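Local coordinates for protein halocarboxylic acid dehalogenase DehI (Pseudomonas putida, PDB 3BJX) that acts as a Group I alpha-haloacid dehalogenase, probably cleaving the carbon-halogen bond of 2-haloalkanoic acids by hydrolysis, at residues 85-90 / 132-137; 99-104 / 220-225; 120-125 / 296-301; 237-242 / 286-291; 294-297 / 303-306. All blocks are in the same frame, centred on the assembly; numbering follows the deposited sequence.

Interaction 1 (85-90 / 132-137); sequences DELRER and YLLLIT
L87 and L134 share one first torsion, with CG anti to the carbonyl carbon and beside the backbone N (chi1 -64° and -73°). In L87 this extends a side chain that already leaves its helix toward helix 112-143; in L134, whose CB does not point at the partner, it brings the branched end round into the contact. The two leucines pass each other at a slant, and L87 CD1 does the touching: it lies 4.0 Å from L134 CG and 4.0 Å from L134 CD2, against the CG-CD2 side of the other leucine. The preceding residue, L133, offers a second, looser methyl, its CD2 being 4.3 Å from L87 CD1. The backbones stay well apart, with 8.8 Å between L87 CA and L133 CA.

The seam does not end with these three residues. L246 of helix 230-248 packs on both L87 and L134, while I284 of helix 267-299 meets L133, so hydrophobic side chains of four helices come together here.

Charges run along the flanks of helix 78-90. R90 grips E86 side-on, NE at 2.9 Å and NH2 at 3.0 Å from the same OE2, and R242 adds a further salt bridge to that oxygen. On another flank R88 NH1 meets D85 OD1 at 3.0 Å, leaving NE and NH2 to bind the backbone carbonyls of N126 and Y127. The direct contact is therefore purely apolar, depending on shape and on exclusion of water, whereas the neighbouring arginines carry the polar links to other helices.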
# COMPACT_ATOMS: atom_id res chain seq x y z
N ASP A 85 -18.58 -3.48 -13.61
CA ASP A 85 -19.97 -3.40 -13.19
C ASP A 85 -20.19 -4.03 -11.82
O ASP A 85 -20.85 -3.41 -10.97
CB ASP A 85 -20.93 -4.04 -14.22
CG ASP A 85 -21.12 -3.19 -15.50
OD1 ASP A 85 -20.71 -2.02 -15.54
OD2 ASP A 85 -21.70 -3.70 -16.47
N GLU A 86 -19.66 -5.24 -11.61
CA GLU A 86 -19.77 -5.97 -10.33
C GLU A 86 -19.13 -5.19 -9.18
O GLU A 86 -19.79 -4.95 -8.13
CB GLU A 86 -19.15 -7.38 -10.41
CG GLU A 86 -18.93 -8.02 -9.03
CD GLU A 86 -18.54 -9.50 -9.06
OE1 GLU A 86 -18.24 -10.04 -10.14
OE2 GLU A 86 -18.52 -10.13 -7.97
N LEU A 87 -17.86 -4.81 -9.36
CA LEU A 87 -17.11 -4.00 -8.39
C LEU A 87 -17.85 -2.72 -8.05
O LEU A 87 -17.95 -2.37 -6.88
CB LEU A 87 -15.69 -3.67 -8.86
CG LEU A 87 -14.70 -4.82 -9.05
CD1 LEU A 87 -13.53 -4.40 -9.89
CD2 LEU A 87 -14.23 -5.42 -7.70
N ARG A 88 -18.38 -2.02 -9.05
CA ARG A 88 -19.22 -0.84 -8.81
C ARG A 88 -20.42 -1.11 -7.90
O ARG A 88 -20.71 -0.32 -7.00
CB ARG A 88 -19.72 -0.23 -10.12
CG ARG A 88 -20.35 1.16 -9.92
CD ARG A 88 -20.71 1.81 -11.24
NE ARG A 88 -19.62 1.77 -12.21
CZ ARG A 88 -19.60 0.97 -13.27
NH1 ARG A 88 -20.61 0.13 -13.50
NH2 ARG A 88 -18.55 0.99 -14.10
N GLU A 89 -21.11 -2.20 -8.16
CA GLU A 89 -22.26 -2.62 -7.37
C GLU A 89 -21.89 -2.99 -5.91
O GLU A 89 -22.57 -2.60 -4.97
CB GLU A 89 -22.89 -3.82 -8.04
CG GLU A 89 -24.34 -3.78 -8.15
CD GLU A 89 -24.92 -5.17 -8.22
OE1 GLU A 89 -24.20 -6.10 -8.65
OE2 GLU A 89 -26.10 -5.31 -7.82
N ARG A 90 -20.83 -3.77 -5.74
CA ARG A 90 -20.29 -4.13 -4.43
C ARG A 90 -19.82 -2.97 -3.55
O ARG A 90 -19.76 -3.12 -2.31
CB ARG A 90 -19.12 -5.09 -4.58
CG ARG A 90 -19.50 -6.48 -5.04
CD ARG A 90 -18.21 -7.24 -5.08
NE ARG A 90 -18.38 -8.63 -5.45
CZ ARG A 90 -18.54 -9.62 -4.58
NH1 ARG A 90 -18.62 -9.36 -3.27
NH2 ARG A 90 -18.64 -10.86 -5.03
N TYR A 132 -10.49 1.43 -13.53
CA TYR A 132 -9.12 1.67 -13.12
C TYR A 132 -8.62 0.74 -12.04
O TYR A 132 -7.46 0.40 -12.01
CB TYR A 132 -8.93 3.12 -12.67
CG TYR A 132 -8.70 4.06 -13.80
CD1 TYR A 132 -7.57 3.92 -14.62
CD2 TYR A 132 -9.60 5.10 -14.06
CE1 TYR A 132 -7.36 4.80 -15.69
CE2 TYR A 132 -9.39 5.98 -15.10
CZ TYR A 132 -8.28 5.82 -15.92
OH TYR A 132 -8.08 6.71 -16.94
N LEU A 133 -9.49 0.34 -11.12
CA LEU A 133 -9.14 -0.67 -10.13
C LEU A 133 -8.70 -2.00 -10.77
O LEU A 133 -7.86 -2.69 -10.22
CB LEU A 133 -10.29 -0.90 -9.13
CG LEU A 133 -10.11 -1.88 -7.97
CD1 LEU A 133 -8.84 -1.57 -7.12
CD2 LEU A 133 -11.39 -1.94 -7.08
N LEU A 134 -9.27 -2.34 -11.92
CA LEU A 134 -8.89 -3.56 -12.65
C LEU A 134 -7.55 -3.40 -13.34
O LEU A 134 -6.68 -4.26 -13.20
CB LEU A 134 -9.93 -3.93 -13.70
CG LEU A 134 -11.24 -4.50 -13.19
CD1 LEU A 134 -12.28 -4.32 -14.27
CD2 LEU A 134 -11.11 -5.98 -12.71
N LEU A 135 -7.40 -2.31 -14.10
CA LEU A 135 -6.11 -1.98 -14.73
C LEU A 135 -4.96 -2.04 -13.71
O LEU A 135 -4.05 -2.85 -13.87
CB LEU A 135 -6.16 -0.61 -15.43
CG LEU A 135 -4.83 -0.05 -15.96
CD1 LEU A 135 -4.15 -1.01 -16.93
CD2 LEU A 135 -4.98 1.30 -16.62
N ILE A 136 -5.03 -1.23 -12.66
CA ILE A 136 -4.02 -1.17 -11.60
C ILE A 136 -3.78 -2.53 -10.94
O ILE A 136 -2.62 -2.88 -10.65
CB ILE A 136 -4.40 -0.06 -10.57
CG1 ILE A 136 -4.34 1.35 -11.21
CG2 ILE A 136 -3.61 -0.17 -9.27
CD1 ILE A 136 -3.17 1.63 -12.11
N THR A 137 -4.85 -3.30 -10.73
CA THR A 137 -4.75 -4.70 -10.29
C THR A 137 -4.08 -5.63 -11.31
O THR A 137 -3.24 -6.43 -10.91
CB THR A 137 -6.12 -5.29 -9.83
OG1 THR A 137 -6.74 -4.39 -8.92
CG2 THR A 137 -5.92 -6.64 -9.10

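Interaction 2 (99-104 / 220-225); sequences PNLKER and DEVLAP
L101 and V222 make the close-packed part of this contact: their side chains cross at about a right angle, and L101 CD1 rests 3.9 Å from V222 CG2. Both residues are buried, and I294 of helix 267-299 packs against the pair. L101 gets there because its CG is anti to the backbone N (chi1 -172°), which swings the end of the side chain toward the valine.

The start of helix 101-107 is fixed by a classic N-cap. N100 OD1 accepts from E103 N at 2.8 Å, the donor lying nearly in line with the C=O bond.

Toward solvent the contact changes to charge pairing between partly exposed residues. R104, its chain bent at chi2 (64°), presents the NE edge of its guanidinium to E221: NE bonds OE1 at 2.8 Å and NH2 bonds OE2 at 2.9 Å. Each oxygen uses its syn lone pair, and the two flat groups are only 21° from coplanar, a side-on two-point salt bridge. With a leucine in place of R104, both carboxylate oxygens of E221 would lose these donors, and the acid group would probably be free to turn. One residue earlier on the second helix, D220 OD1 pairs with R191.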
# COMPACT_ATOMS: atom_id res chain seq x y z
N PRO A 99 -27.63 10.97 5.07
CA PRO A 99 -27.86 12.41 4.85
C PRO A 99 -28.55 12.64 3.51
O PRO A 99 -28.11 12.11 2.51
CB PRO A 99 -26.44 13.01 4.78
CG PRO A 99 -25.46 11.83 4.81
CD PRO A 99 -26.23 10.68 5.42
N ASN A 100 -29.63 13.42 3.48
CA ASN A 100 -30.18 13.84 2.18
C ASN A 100 -29.30 14.95 1.60
O ASN A 100 -29.51 16.13 1.89
CB ASN A 100 -31.66 14.23 2.29
CG ASN A 100 -32.25 14.70 0.97
OD1 ASN A 100 -31.74 15.63 0.34
ND2 ASN A 100 -33.33 14.06 0.54
N LEU A 101 -28.32 14.56 0.79
CA LEU A 101 -27.30 15.47 0.25
C LEU A 101 -27.82 16.57 -0.70
O LEU A 101 -27.27 17.67 -0.73
CB LEU A 101 -26.16 14.69 -0.42
CG LEU A 101 -24.92 15.44 -0.89
CD1 LEU A 101 -24.33 16.37 0.20
CD2 LEU A 101 -23.87 14.44 -1.35
N LYS A 102 -28.85 16.26 -1.47
CA LYS A 102 -29.48 17.23 -2.35
C LYS A 102 -30.09 18.41 -1.57
O LYS A 102 -29.75 19.56 -1.85
CB LYS A 102 -30.52 16.53 -3.20
CG LYS A 102 -31.25 17.40 -4.18
CD LYS A 102 -32.33 16.60 -4.92
CE LYS A 102 -31.87 15.15 -5.18
NZ LYS A 102 -32.21 14.73 -6.56
N GLU A 103 -30.96 18.13 -0.61
CA GLU A 103 -31.51 19.18 0.30
C GLU A 103 -30.41 19.97 1.04
O GLU A 103 -30.55 21.17 1.28
CB GLU A 103 -32.49 18.58 1.32
CG GLU A 103 -33.85 18.07 0.76
CD GLU A 103 -34.67 19.15 0.01
OE1 GLU A 103 -34.57 20.37 0.32
OE2 GLU A 103 -35.42 18.75 -0.91
N ARG A 104 -29.33 19.28 1.39
CA ARG A 104 -28.14 19.90 1.98
C ARG A 104 -27.48 20.91 1.06
O ARG A 104 -27.02 21.96 1.50
CB ARG A 104 -27.12 18.82 2.40
CG ARG A 104 -25.78 19.36 2.92
CD ARG A 104 -25.98 20.17 4.21
NE ARG A 104 -24.80 20.88 4.68
CZ ARG A 104 -24.55 22.17 4.49
NH1 ARG A 104 -25.39 22.93 3.81
NH2 ARG A 104 -23.43 22.72 4.99
N ASP A 220 -16.46 16.85 5.05
CA ASP A 220 -16.64 16.99 6.51
C ASP A 220 -17.95 16.41 7.04
O ASP A 220 -18.06 16.05 8.22
CB ASP A 220 -16.53 18.46 6.97
CG ASP A 220 -15.14 19.05 6.77
OD1 ASP A 220 -14.16 18.29 6.58
OD2 ASP A 220 -15.01 20.29 6.82
N GLU A 221 -18.94 16.32 6.16
CA GLU A 221 -20.29 15.97 6.57
C GLU A 221 -20.73 14.62 6.01
O GLU A 221 -21.57 13.93 6.63
CB GLU A 221 -21.28 17.06 6.15
CG GLU A 221 -20.80 18.50 6.40
CD GLU A 221 -21.85 19.53 6.01
OE1 GLU A 221 -23.04 19.15 5.92
OE2 GLU A 221 -21.50 20.72 5.79
N VAL A 222 -20.21 14.27 4.84
CA VAL A 222 -20.56 13.00 4.20
C VAL A 222 -19.48 11.94 4.46
O VAL A 222 -19.78 10.86 4.94
CB VAL A 222 -20.91 13.14 2.66
CG1 VAL A 222 -21.37 11.80 2.05
CG2 VAL A 222 -21.98 14.21 2.41
N LEU A 223 -18.23 12.24 4.17
CA LEU A 223 -17.18 11.22 4.24
C LEU A 223 -16.56 11.06 5.62
O LEU A 223 -16.08 9.96 5.96
CB LEU A 223 -16.09 11.47 3.20
CG LEU A 223 -16.45 11.35 1.71
CD1 LEU A 223 -15.20 11.52 0.85
CD2 LEU A 223 -17.14 10.01 1.41
N ALA A 224 -16.56 12.13 6.43
CA ALA A 224 -15.90 12.05 7.75
C ALA A 224 -16.43 10.93 8.67
O ALA A 224 -15.64 10.23 9.30
CB ALA A 224 -15.87 13.42 8.46
N PRO A 225 -17.77 10.75 8.74
CA PRO A 225 -18.23 9.66 9.60
C PRO A 225 -18.07 8.25 9.03
O PRO A 225 -18.30 7.28 9.76
CB PRO A 225 -19.73 9.98 9.79
CG PRO A 225 -20.12 10.69 8.56
CD PRO A 225 -18.91 11.50 8.16

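Interaction 3 (120-125 / 296-301); sequences RVLYAF and ECLDGA
L122 and L298 supply the apolar part of the contact. Both side chains leave their helices toward each other and meet through single methyls, L122 CD1 and L298 CD2, at 4.2 Å; the backbones behind them are 10.0 Å apart between L122 CA and L298 CA.

The polar part joins Y123 and D299, which approach from opposite directions. With CG beside the backbone N (chi1 -79°), the tyrosine ring reaches out so that its OH donates to D299 OD2. The modelled 2.4 Å from Y123 OH to D299 OD2 is too short to be trusted as a length. The oxygen lies near the ring plane, while the carboxylate as a whole stands almost perpendicular to the ring (87°). The other oxygen, D299 OD1, forms a salt bridge with R119.

Backbone geometry ends the second helix just beyond. G300 N still bonds E296 O at 2.9 Å, but its phi is positive (98°), and a CB there would jam against the carbonyl O of D299.

In the all-helical fold the contact ties helix 112-143 to the C-terminal end of helix 267-299. Helix 101-107 packs on L298 through L101 and K102, while V121 and F125 of the first segment touch helix 203-208.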
# COMPACT_ATOMS: atom_id res chain seq x y z
N ARG A 120 -22.85 15.03 -12.66
CA ARG A 120 -22.21 14.63 -13.92
C ARG A 120 -20.80 14.13 -13.67
O ARG A 120 -20.37 13.12 -14.24
CB ARG A 120 -22.18 15.79 -14.94
CG ARG A 120 -23.56 16.18 -15.51
CD ARG A 120 -23.52 17.27 -16.60
NE ARG A 120 -23.26 16.74 -17.95
CZ ARG A 120 -22.17 17.00 -18.68
NH1 ARG A 120 -21.21 17.80 -18.19
NH2 ARG A 120 -22.02 16.47 -19.89
N VAL A 121 -20.10 14.86 -12.80
CA VAL A 121 -18.75 14.55 -12.32
C VAL A 121 -18.75 13.28 -11.49
O VAL A 121 -17.97 12.35 -11.73
CB VAL A 121 -18.19 15.76 -11.46
CG1 VAL A 121 -16.92 15.36 -10.67
CG2 VAL A 121 -17.98 17.00 -12.34
N LEU A 122 -19.64 13.22 -10.50
CA LEU A 122 -19.74 12.02 -9.67
C LEU A 122 -19.93 10.76 -10.54
O LEU A 122 -19.26 9.74 -10.32
CB LEU A 122 -20.83 12.18 -8.60
CG LEU A 122 -20.68 13.20 -7.45
CD1 LEU A 122 -22.00 13.36 -6.69
CD2 LEU A 122 -19.57 12.80 -6.50
N TYR A 123 -20.79 10.86 -11.56
CA TYR A 123 -21.11 9.71 -12.45
C TYR A 123 -19.96 9.26 -13.35
O TYR A 123 -19.79 8.05 -13.59
CB TYR A 123 -22.34 10.02 -13.32
CG TYR A 123 -23.67 9.86 -12.59
CD1 TYR A 123 -23.75 10.00 -11.19
CD2 TYR A 123 -24.83 9.59 -13.29
CE1 TYR A 123 -24.94 9.87 -10.52
CE2 TYR A 123 -26.03 9.45 -12.62
CZ TYR A 123 -26.07 9.60 -11.22
OH TYR A 123 -27.23 9.47 -10.53
N ALA A 124 -19.20 10.22 -13.88
CA ALA A 124 -18.05 9.90 -14.71
C ALA A 124 -17.04 9.09 -13.92
O ALA A 124 -16.35 8.22 -14.47
CB ALA A 124 -17.39 11.17 -15.27
N PHE A 125 -16.91 9.42 -12.64
CA PHE A 125 -15.95 8.78 -11.76
C PHE A 125 -16.45 7.44 -11.29
O PHE A 125 -15.67 6.50 -11.29
CB PHE A 125 -15.57 9.66 -10.57
CG PHE A 125 -14.56 10.70 -10.91
CD1 PHE A 125 -13.24 10.36 -11.06
CD2 PHE A 125 -14.94 12.02 -11.14
CE1 PHE A 125 -12.31 11.32 -11.41
CE2 PHE A 125 -14.01 12.96 -11.50
CZ PHE A 125 -12.70 12.62 -11.64
N GLU A 296 -24.71 8.06 -3.50
CA GLU A 296 -25.85 7.42 -2.86
C GLU A 296 -26.61 8.39 -1.95
O GLU A 296 -27.84 8.34 -1.86
CB GLU A 296 -25.39 6.19 -2.08
CG GLU A 296 -26.51 5.31 -1.55
CD GLU A 296 -26.05 4.24 -0.58
OE1 GLU A 296 -24.83 3.91 -0.51
OE2 GLU A 296 -26.91 3.74 0.16
N CYS A 297 -25.88 9.25 -1.25
CA CYS A 297 -26.48 10.25 -0.39
C CYS A 297 -27.22 11.26 -1.22
O CYS A 297 -28.13 11.91 -0.71
CB CYS A 297 -25.41 10.98 0.42
SG CYS A 297 -24.71 10.04 1.78
N LEU A 298 -26.84 11.39 -2.49
CA LEU A 298 -27.48 12.33 -3.40
C LEU A 298 -28.70 11.74 -4.11
O LEU A 298 -29.77 12.34 -4.08
CB LEU A 298 -26.48 12.88 -4.43
CG LEU A 298 -26.97 14.08 -5.26
CD1 LEU A 298 -27.11 15.32 -4.38
CD2 LEU A 298 -26.06 14.36 -6.47
N ASP A 299 -28.52 10.57 -4.73
CA ASP A 299 -29.50 9.99 -5.65
C ASP A 299 -30.08 8.64 -5.20
O ASP A 299 -31.02 8.14 -5.83
CB ASP A 299 -28.88 9.76 -7.03
CG ASP A 299 -28.52 11.04 -7.75
OD1 ASP A 299 -29.01 12.14 -7.42
OD2 ASP A 299 -27.72 10.92 -8.69
N GLY A 300 -29.49 8.01 -4.18
CA GLY A 300 -29.93 6.68 -3.76
C GLY A 300 -29.09 5.53 -4.30
O GLY A 300 -28.17 5.72 -5.10
N ALA A 301 -29.44 4.32 -3.86
CA ALA A 301 -28.60 3.15 -4.03
C ALA A 301 -28.58 2.60 -5.44
O ALA A 301 -27.60 1.99 -5.85
CB ALA A 301 -28.99 2.06 -3.05

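Interaction 4 (237-242 / 286-291); sequences RELVTR and DITISI
R237 O is gripped twice by T241, by the backbone N at 3.0 Å and by the hydroxyl OG1 at 2.8 Å, the two donors reaching it from opposite faces of the carbonyl plane. One turn of helix 230-248 is thus doubly tied beside the residue that makes the contact, L239. This is helix-helix packing in an all-alpha fold, with helix 230-248 set against helix 267-299; within segments 237-242 and 286-291 the nearest CA atoms, of L239 and D286, are 8.8 Å apart.

L239 alone makes the contact from 237-242. Its CD2 methyl approaches I289 CG1 to 3.8 Å and lies 4.2 Å from I289 CD1. The first torsion of L239, chi1 -105°, sits away from a staggered position, which suggests some strain accepted to fit the methyl between its neighbours.

Beyond the apolar seam, S236 and Y232 link the two helices by hydrogen bonds, S236 to D286 OD1 and Y232 to S290 OG. Neighbouring parts of the chain join in: D286 OD2 pairs with R228 and is also bonded to H198, and S290 OG is bonded to H196. R237 also packs on R237 of the second subunit.

T288 completes the pocket for L239 with its carbon branch: OG1 lies beside the backbone N (chi1 -66°) and bonds I284 O, so that CG2 faces the leucine, 4.1 Å from L239 CD2.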
# COMPACT_ATOMS: atom_id res chain seq x y z
N ARG A 237 -11.12 -3.85 1.49
CA ARG A 237 -10.50 -5.18 1.40
C ARG A 237 -11.27 -6.10 0.42
O ARG A 237 -10.66 -6.78 -0.40
CB ARG A 237 -10.33 -5.79 2.80
CG ARG A 237 -8.87 -5.64 3.39
CD ARG A 237 -8.76 -5.39 4.93
NE ARG A 237 -9.82 -6.01 5.73
CZ ARG A 237 -10.35 -5.48 6.83
NH1 ARG A 237 -9.96 -4.29 7.30
NH2 ARG A 237 -11.31 -6.13 7.47
N GLU A 238 -12.60 -6.06 0.47
CA GLU A 238 -13.44 -6.85 -0.43
C GLU A 238 -13.29 -6.50 -1.92
O GLU A 238 -13.26 -7.38 -2.77
CB GLU A 238 -14.91 -6.76 -0.01
CG GLU A 238 -15.91 -7.14 -1.09
CD GLU A 238 -17.33 -6.89 -0.66
OE1 GLU A 238 -17.52 -6.73 0.56
OE2 GLU A 238 -18.23 -6.84 -1.52
N LEU A 239 -13.21 -5.21 -2.22
CA LEU A 239 -12.95 -4.74 -3.57
C LEU A 239 -11.58 -5.10 -4.05
O LEU A 239 -11.44 -5.61 -5.17
CB LEU A 239 -13.12 -3.22 -3.64
CG LEU A 239 -14.37 -2.69 -4.31
CD1 LEU A 239 -15.59 -3.41 -3.80
CD2 LEU A 239 -14.47 -1.17 -4.07
N VAL A 240 -10.55 -4.85 -3.23
CA VAL A 240 -9.17 -5.23 -3.55
C VAL A 240 -9.06 -6.71 -3.93
O VAL A 240 -8.51 -7.06 -4.97
CB VAL A 240 -8.15 -4.89 -2.37
CG1 VAL A 240 -6.78 -5.39 -2.69
CG2 VAL A 240 -8.09 -3.41 -2.09
N THR A 241 -9.61 -7.57 -3.07
CA THR A 241 -9.65 -9.02 -3.26
C THR A 241 -10.44 -9.43 -4.51
O THR A 241 -9.94 -10.15 -5.35
CB THR A 241 -10.30 -9.71 -2.06
OG1 THR A 241 -9.62 -9.34 -0.85
CG2 THR A 241 -10.24 -11.20 -2.22
N ARG A 242 -11.68 -8.95 -4.61
CA ARG A 242 -12.54 -9.27 -5.75
C ARG A 242 -11.91 -8.88 -7.10
O ARG A 242 -11.88 -9.70 -8.01
CB ARG A 242 -13.92 -8.64 -5.58
CG ARG A 242 -14.94 -9.03 -6.67
CD ARG A 242 -15.03 -10.54 -6.79
NE ARG A 242 -15.93 -10.94 -7.86
CZ ARG A 242 -15.78 -12.03 -8.59
NH1 ARG A 242 -14.73 -12.83 -8.38
NH2 ARG A 242 -16.67 -12.32 -9.53
N ASP A 286 -10.58 2.52 -2.19
CA ASP A 286 -11.10 3.49 -1.21
C ASP A 286 -11.92 4.55 -1.90
O ASP A 286 -13.02 4.90 -1.42
CB ASP A 286 -9.99 4.21 -0.44
CG ASP A 286 -9.15 3.29 0.43
OD1 ASP A 286 -9.56 2.15 0.74
OD2 ASP A 286 -8.06 3.72 0.82
N ILE A 287 -11.37 5.10 -2.99
CA ILE A 287 -12.01 6.20 -3.71
C ILE A 287 -13.27 5.71 -4.40
O ILE A 287 -14.28 6.41 -4.39
CB ILE A 287 -11.07 6.96 -4.71
CG1 ILE A 287 -9.85 7.57 -4.00
CG2 ILE A 287 -11.84 8.06 -5.43
CD1 ILE A 287 -10.17 8.61 -2.92
N THR A 288 -13.21 4.51 -4.99
CA THR A 288 -14.39 3.89 -5.57
C THR A 288 -15.56 3.90 -4.56
O THR A 288 -16.69 4.28 -4.89
CB THR A 288 -14.14 2.43 -6.13
OG1 THR A 288 -13.25 2.46 -7.26
CG2 THR A 288 -15.46 1.82 -6.62
N ILE A 289 -15.27 3.50 -3.32
CA ILE A 289 -16.29 3.51 -2.26
C ILE A 289 -16.77 4.90 -1.84
O ILE A 289 -17.97 5.10 -1.65
CB ILE A 289 -15.78 2.75 -0.98
CG1 ILE A 289 -15.52 1.27 -1.30
CG2 ILE A 289 -16.77 2.87 0.16
CD1 ILE A 289 -14.56 0.63 -0.31
N SER A 290 -15.84 5.84 -1.65
CA SER A 290 -16.17 7.15 -1.07
C SER A 290 -17.13 7.93 -1.97
O SER A 290 -18.06 8.61 -1.48
CB SER A 290 -14.89 7.98 -0.88
OG SER A 290 -14.07 7.50 0.17
N ILE A 291 -16.88 7.85 -3.28
CA ILE A 291 -17.61 8.62 -4.30
C ILE A 291 -18.96 7.99 -4.60
O ILE A 291 -19.94 8.70 -4.78
CB ILE A 291 -16.75 8.84 -5.61
CG1 ILE A 291 -15.44 9.58 -5.27
CG2 ILE A 291 -17.53 9.55 -6.70
CD1 ILE A 291 -15.61 10.97 -4.72

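Interaction 5 (294-297 / 303-306); sequences ITEC and AASK
A304 sets its CB methyl directly against the backbone of E296: the carbon lies 3.8 Å from both E296 N and E296 CA, with E296 CB next at 3.9 Å. The small side chain is consistent with the close approach of the two backbones, E296 CA and A304 CA being 5.1 Å apart. T295 closes on the alanine from the neighbouring position, its CG2 lying 4.0 Å from A304 CA and 4.2 Å from A304 CB. The contact is made of carbon surfaces and one backbone nitrogen.

The next shell explains why the threonine shows its methyl. With OG1 beside the backbone N (chi1 -48°), the hydroxyl turns back to I291 O within its own helix and also bonds N126 ND2 of helix 112-143, leaving CG2 anti to the backbone N and aimed at A304. Y123 packs on both T295 and A303, bracing the two segments from the side of helix 112-143. On the other segment, S305 OG bonds A301 O and so ties the last turn of the short helix together; L92 touches both S305 and E296.

Only G300 separates helix 267-299 from helix 301-305, whose one turn folds back against the end of the longer helix: a tight helix-to-helix turn at a glycine of positive phi, within an all-helical fold.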
# COMPACT_ATOMS: atom_id res chain seq x y z
N ILE A 294 -21.01 9.16 -1.63
CA ILE A 294 -21.53 10.51 -1.86
C ILE A 294 -22.70 10.48 -2.87
O ILE A 294 -23.74 11.06 -2.63
CB ILE A 294 -20.41 11.45 -2.37
CG1 ILE A 294 -19.43 11.77 -1.23
CG2 ILE A 294 -20.96 12.72 -2.99
CD1 ILE A 294 -18.04 12.26 -1.70
N THR A 295 -22.51 9.77 -3.98
CA THR A 295 -23.57 9.59 -4.98
C THR A 295 -24.85 9.03 -4.40
O THR A 295 -25.94 9.49 -4.75
CB THR A 295 -23.09 8.71 -6.13
OG1 THR A 295 -21.80 9.19 -6.57
CG2 THR A 295 -24.05 8.77 -7.31
N GLU A 296 -24.71 8.06 -3.50
CA GLU A 296 -25.85 7.42 -2.86
C GLU A 296 -26.61 8.39 -1.95
O GLU A 296 -27.84 8.34 -1.86
CB GLU A 296 -25.39 6.19 -2.08
CG GLU A 296 -26.51 5.31 -1.55
CD GLU A 296 -26.05 4.24 -0.58
OE1 GLU A 296 -24.83 3.91 -0.51
OE2 GLU A 296 -26.91 3.74 0.16
N CYS A 297 -25.88 9.25 -1.25
CA CYS A 297 -26.48 10.25 -0.39
C CYS A 297 -27.22 11.26 -1.22
O CYS A 297 -28.13 11.91 -0.71
CB CYS A 297 -25.41 10.98 0.42
SG CYS A 297 -24.71 10.04 1.78
N ALA A 303 -29.27 4.39 -8.37
CA ALA A 303 -28.58 5.39 -9.17
C ALA A 303 -27.08 5.33 -8.92
O ALA A 303 -26.30 5.53 -9.84
CB ALA A 303 -29.12 6.78 -8.87
N ALA A 304 -26.70 5.05 -7.68
CA ALA A 304 -25.29 5.01 -7.28
C ALA A 304 -24.54 3.81 -7.86
O ALA A 304 -23.42 3.95 -8.32
CB ALA A 304 -25.15 5.04 -5.75
N SER A 305 -25.20 2.66 -7.86
CA SER A 305 -24.56 1.38 -8.13
C SER A 305 -24.70 0.80 -9.55
O SER A 305 -23.96 -0.13 -9.93
CB SER A 305 -25.10 0.36 -7.14
OG SER A 305 -26.40 -0.00 -7.51
N LYS A 306 -25.70 1.28 -10.29
CA LYS A 306 -25.88 0.89 -11.68
C LYS A 306 -24.90 1.69 -12.56
O LYS A 306 -24.43 2.76 -12.17
CB LYS A 306 -27.35 1.02 -12.10
CG LYS A 306 -28.20 -0.24 -11.71
CD LYS A 306 -29.39 -0.52 -12.70
CE LYS A 306 -29.93 -1.99 -12.63
NZ LYS A 306 -31.13 -2.24 -13.51

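Overall arrangement
Helix 267-299 threads through interactions 3, 4 and 5, and helix 112-143 serves both 1 and 3. Interactions 1 and 4 are fully buried apolar seams with centres about 8 Å apart, and arginine-glutamate salt bridges join them. Interaction 5, also buried, differs in packing an alanine against backbone; it shares E296 and C297 with interaction 3, about 5 Å away between centres. Interactions 2 and 3 are only partly buried, and both pair a leucine contact with a polar one, a two-point salt bridge in 2 and a tyrosine-carboxylate bond in 3. Interaction 2 lies farthest out, about 22 Å from the chain's centre.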